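Side-chain contacts in putative N-acetylneuraminate lyase ([Ruminococcus] gnavus ATCC 29149, PDB 6RB7), which belongs to the dihydrodipicolinate synthetase family of TIM-barrel proteins and forms an assembly of four chains: residues Lys253-Glu256 against Cys257-Ala260; Lys262-Glu265 against Ala266-Gln270. All coordinates share one frame; numbering follows the deposited sequence. Where two conformers were deposited one is given.

Contact 1: Lys253-Glu256 against Cys257-Ala260; sequences KLDE and CINA
L254 meets I258, and D255 faces N259, in a local contact of residues three and four apart along the last turns of helix 248-259. The backbone keeps the i to i+4 pattern as far as N259: I258 N bonds to L254 O at 2.9 Å, with equivalent bonds from C257 to K253 and from N259 to D255. At A260 the bond weakens: its N reaches E256 O at 3.1 Å with an N-H...O angle of 135°.

On the buried side, CD1 of L254 lies 4.0 Å from CD1 of I258. L254 has CG anti to its backbone N (chi1 179°), while CG1 of I258 stands beside its own N, and the two side chains cross at a slant. F228 touches both leucine and isoleucine. Helix 248-259 comes after strand 238-241, the last in chain order of the eight parallel strands of this (beta/alpha)8 barrel, and it packs here against helix 228-234, the helix before that strand.

The polar pair is joined indirectly. OD2 of D255 stays 4.1 Å from ND2 of N259, with carboxylate and amide planes 54° apart. A water bridges them, donating to D255 OD2 at 2.7 Å and accepting from N259 ND2 at 3.0 Å. R232 grips the other oxygens: its NE forms a salt bridge with D255 OD1 and its NH2 bonds to N259 OD1, which should fix the rotation of both groups. On the solvent side, in an i, i+3 pair, K253 NZ forms a 2.7 Å salt bridge with E256 OE1, which receives it on its syn lone pair.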
loop_
_atom_site.group_PDB
_atom_site.type_symbol
_atom_site.label_atom_id
_atom_site.label_comp_id
_atom_site.label_asym_id
_atom_site.label_seq_id
_atom_site.Cartn_x
_atom_site.Cartn_y
_atom_site.Cartn_z
ATOM N N LYS A 253 23.244 -12.271 24.390
ATOM C CA LYS A 253 22.565 -12.912 25.538
ATOM C C LYS A 253 21.155 -13.357 25.142
ATOM O O LYS A 253 20.742 -14.441 25.545
ATOM C CB LYS A 253 22.544 -11.967 26.730
ATOM C CG LYS A 253 22.049 -12.654 28.003
ATOM C CD LYS A 253 23.053 -13.660 28.521
ATOM C CE LYS A 253 22.570 -14.296 29.809
ATOM N NZ LYS A 253 23.617 -15.191 30.382
ATOM N N LEU A 254 20.470 -12.571 24.324
ATOM C CA LEU A 254 19.139 -12.970 23.789
ATOM C C LEU A 254 19.293 -14.277 23.038
ATOM O O LEU A 254 18.501 -15.196 23.260
ATOM C CB LEU A 254 18.639 -11.841 22.896
ATOM C CG LEU A 254 17.305 -12.036 22.206
ATOM C CD1 LEU A 254 16.210 -12.507 23.125
ATOM C CD2 LEU A 254 16.891 -10.752 21.539
ATOM N N ASP A 255 20.279 -14.369 22.158
ATOM C CA ASP A 255 20.479 -15.572 21.330
ATOM C C ASP A 255 20.805 -16.764 22.231
ATOM O O ASP A 255 20.306 -17.875 21.975
ATOM C CB ASP A 255 21.543 -15.313 20.279
ATOM C CG ASP A 255 21.376 -16.123 19.028
ATOM O OD1 ASP A 255 20.229 -16.447 18.715
ATOM O OD2 ASP A 255 22.406 -16.443 18.420
ATOM N N GLU A 256 21.605 -16.549 23.272
ATOM C CA GLU A 256 21.935 -17.627 24.245
ATOM C C GLU A 256 20.648 -18.119 24.911
ATOM O O GLU A 256 20.434 -19.363 24.984
ATOM C CB GLU A 256 22.928 -17.082 25.278
ATOM C CG GLU A 256 23.378 -18.118 26.270
ATOM C CD GLU A 256 24.132 -17.483 27.433
ATOM O OE1 GLU A 256 23.481 -17.075 28.401
ATOM O OE2 GLU A 256 25.327 -17.267 27.291
ATOM N N CYS A 257 19.769 -17.228 25.327
ATOM C CA CYS A 257 18.483 -17.615 25.949
ATOM C C CYS A 257 17.630 -18.395 24.952
ATOM O O CYS A 257 17.045 -19.435 25.344
ATOM C CB CYS A 257 17.703 -16.428 26.464
ATOM S SG CYS A 257 18.510 -15.580 27.842
ATOM N N ILE A 258 17.540 -17.939 23.704
ATOM C CA ILE A 258 16.720 -18.661 22.695
ATOM C C ILE A 258 17.267 -20.074 22.500
ATOM O O ILE A 258 16.477 -21.031 22.487
ATOM C CB ILE A 258 16.671 -17.874 21.380
ATOM C CG1 ILE A 258 15.873 -16.571 21.559
ATOM C CG2 ILE A 258 16.128 -18.730 20.231
ATOM C CD1 ILE A 258 16.235 -15.547 20.535
ATOM N N ASN A 259 18.578 -20.212 22.355
ATOM C CA ASN A 259 19.193 -21.536 22.080
ATOM C C ASN A 259 18.976 -22.453 23.286
ATOM O O ASN A 259 18.867 -23.696 23.046
ATOM C CB ASN A 259 20.652 -21.425 21.679
ATOM C CG ASN A 259 20.803 -20.890 20.267
ATOM O OD1 ASN A 259 19.968 -21.188 19.414
ATOM N ND2 ASN A 259 21.864 -20.131 20.018
ATOM N N ALA A 260 18.807 -21.896 24.483
ATOM C CA ALA A 260 18.589 -22.691 25.721
ATOM C C ALA A 260 17.088 -22.962 25.967
ATOM O O ALA A 260 16.770 -23.656 26.940
ATOM C CB ALA A 260 19.246 -21.981 26.876
HETATM O O HOH W 1 22.597 -18.903 17.432
#

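Contact 2: Lys262-Glu265 against Ala266-Gln270; sequences KMTE and ARKIQ
K262 O accepts the N-H of A266 at 3.0 Å and 157°, which marks K262 as the N-cap of helix 263-281, and the i to i+4 bonds then run on through R267, K268 and I269.

M263 O has two roles. It accepts the backbone N of R267 at 2.9 Å, the donor tilted 33° from the carbonyl plane, and it also lies over the centre of the R267 guanidinium, 3.5 Å above its plane. A bend at chi3 (-65°) folds the arginine back over the preceding turn to reach this position, and the positive group would probably polarise the carbonyl that faces it. NH2 comes to 3.2 Å from OG1 of T264, while NH1 bonds to V233 O of the second subunit, so the guanidinium ties this first turn to the subunit interface.

Next to it, T264 and K268 lie side by side and point the same way; the lysine bends at its last torsion, though the placement of its NZ beside CG2 of T264 is doubtful. On the buried face, in one of the two deposited conformers of M263, CE rests 4.0 Å from CB of A266, a contact that is doubtful for the other. One turn further on, CG1 of I269, beside its backbone N, sits 3.5 Å from E265 O.

M263 also packs on M263 of the second subunit. Within the chain, M263, A266 and R267 touch M229 of helix 228-234, Q270 bonds through OE1 to M229 N, K268 and I269 rest on F335 of helix 317-335, and E265, A266, I269 and Q270 lie against helix 248-259.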
loop_
_atom_site.group_PDB
_atom_site.type_symbol
_atom_site.label_atom_id
_atom_site.label_comp_id
_atom_site.label_asym_id
_atom_site.label_seq_id
_atom_site.Cartn_x
_atom_site.Cartn_y
_atom_site.Cartn_z
ATOM N N LYS A 262 15.002 -20.711 26.914
ATOM C CA LYS A 262 14.651 -19.845 28.070
ATOM C C LYS A 262 13.865 -18.644 27.543
ATOM O O LYS A 262 14.414 -17.531 27.423
ATOM C CB LYS A 262 15.896 -19.409 28.811
ATOM C CG LYS A 262 16.584 -20.555 29.551
ATOM C CD LYS A 262 17.869 -20.170 30.211
ATOM C CE LYS A 262 18.351 -21.285 31.116
ATOM N NZ LYS A 262 19.746 -21.056 31.548
ATOM N N MET A 263 12.596 -18.862 27.227
ATOM C CA MET A 263 11.807 -17.862 26.474
ATOM C C MET A 263 11.402 -16.703 27.392
ATOM O O MET A 263 11.248 -15.594 26.872
ATOM C CB MET A 263 10.620 -18.550 25.806
ATOM C CG MET A 263 11.099 -19.807 25.049
ATOM S SD MET A 263 12.530 -19.498 23.955
ATOM C CE MET A 263 11.993 -17.870 23.439
ATOM N N THR A 264 11.229 -16.914 28.708
ATOM C CA THR A 264 10.894 -15.792 29.624
ATOM C C THR A 264 12.082 -14.819 29.678
ATOM O O THR A 264 11.889 -13.577 29.573
ATOM C CB THR A 264 10.490 -16.243 31.029
ATOM O OG1 THR A 264 9.290 -16.966 30.825
ATOM C CG2 THR A 264 10.267 -15.094 31.985
ATOM N N GLU A 265 13.280 -15.353 29.855
ATOM C CA GLU A 265 14.490 -14.516 29.920
ATOM C C GLU A 265 14.697 -13.818 28.563
ATOM O O GLU A 265 15.052 -12.620 28.536
ATOM C CB GLU A 265 15.674 -15.389 30.310
ATOM C CG GLU A 265 15.522 -15.977 31.714
ATOM C CD GLU A 265 14.842 -17.332 31.909
ATOM O OE1 GLU A 265 13.987 -17.771 31.055
ATOM O OE2 GLU A 265 15.178 -17.988 32.956
ATOM N N ALA A 266 14.472 -14.551 27.473
ATOM C CA ALA A 266 14.585 -13.983 26.112
ATOM C C ALA A 266 13.621 -12.814 25.977
ATOM O O ALA A 266 14.018 -11.738 25.476
ATOM C CB ALA A 266 14.352 -15.040 25.076
ATOM N N ARG A 267 12.367 -12.981 26.395
ATOM C CA ARG A 267 11.363 -11.894 26.269
ATOM C C ARG A 267 11.811 -10.672 27.063
ATOM O O ARG A 267 11.706 -9.541 26.545
ATOM C CB ARG A 267 10.000 -12.280 26.850
ATOM C CG ARG A 267 9.009 -12.799 25.855
ATOM C CD ARG A 267 7.627 -13.016 26.458
ATOM N NE ARG A 267 7.583 -14.052 27.493
ATOM C CZ ARG A 267 7.626 -15.355 27.277
ATOM N NH1 ARG A 267 7.772 -15.877 26.055
ATOM N NH2 ARG A 267 7.555 -16.173 28.313
ATOM N N LYS A 268 12.367 -10.847 28.267
ATOM C CA LYS A 268 12.855 -9.676 29.036
ATOM C C LYS A 268 13.881 -8.889 28.223
ATOM O O LYS A 268 13.813 -7.624 28.196
ATOM C CB LYS A 268 13.403 -10.091 30.399
ATOM C CG LYS A 268 12.310 -10.561 31.358
ATOM C CD LYS A 268 12.840 -10.870 32.739
ATOM C CE LYS A 268 11.722 -11.087 33.740
ATOM N NZ LYS A 268 11.083 -12.407 33.534
ATOM N N ILE A 269 14.827 -9.602 27.607
ATOM C CA ILE A 269 15.899 -8.929 26.851
ATOM C C ILE A 269 15.310 -8.269 25.599
ATOM O O ILE A 269 15.636 -7.134 25.295
ATOM C CB ILE A 269 17.050 -9.888 26.553
ATOM C CG1 ILE A 269 17.670 -10.398 27.865
ATOM C CG2 ILE A 269 18.079 -9.163 25.699
ATOM C CD1 ILE A 269 18.602 -11.547 27.672
ATOM N N GLN A 270 14.478 -9.019 24.863
ATOM C CA GLN A 270 13.839 -8.474 23.643
ATOM C C GLN A 270 13.095 -7.181 23.988
ATOM O O GLN A 270 13.188 -6.165 23.223
ATOM C CB GLN A 270 12.912 -9.498 23.019
ATOM C CG GLN A 270 12.257 -8.998 21.727
ATOM C CD GLN A 270 13.213 -9.107 20.577
ATOM O OE1 GLN A 270 13.512 -10.235 20.137
ATOM N NE2 GLN A 270 13.694 -7.958 20.056
#

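Overall arrangement
Contacts 1 and 2 follow each other in the chain, one ending helix 248-259 and the other starting helix 263-281; the two helices run antiparallel as a hairpin, with contact centres 8 Å apart. At the bend, C257 O and K262 N stand 2.9 Å apart in a probable hydrogen bond. Deeper in the hairpin, L254 CD1 meets A266 O at 3.3 Å, and K253 CG packs on I269 CD1 at 3.6 Å. The bicine sits at the bend, with A260, G261 and K262 forming its pocket. The side chain of K262 comes to about 4 Å of the bicine. The side chain of A260 stays about 6 Å from the bicine, so A260 touches it through its backbone.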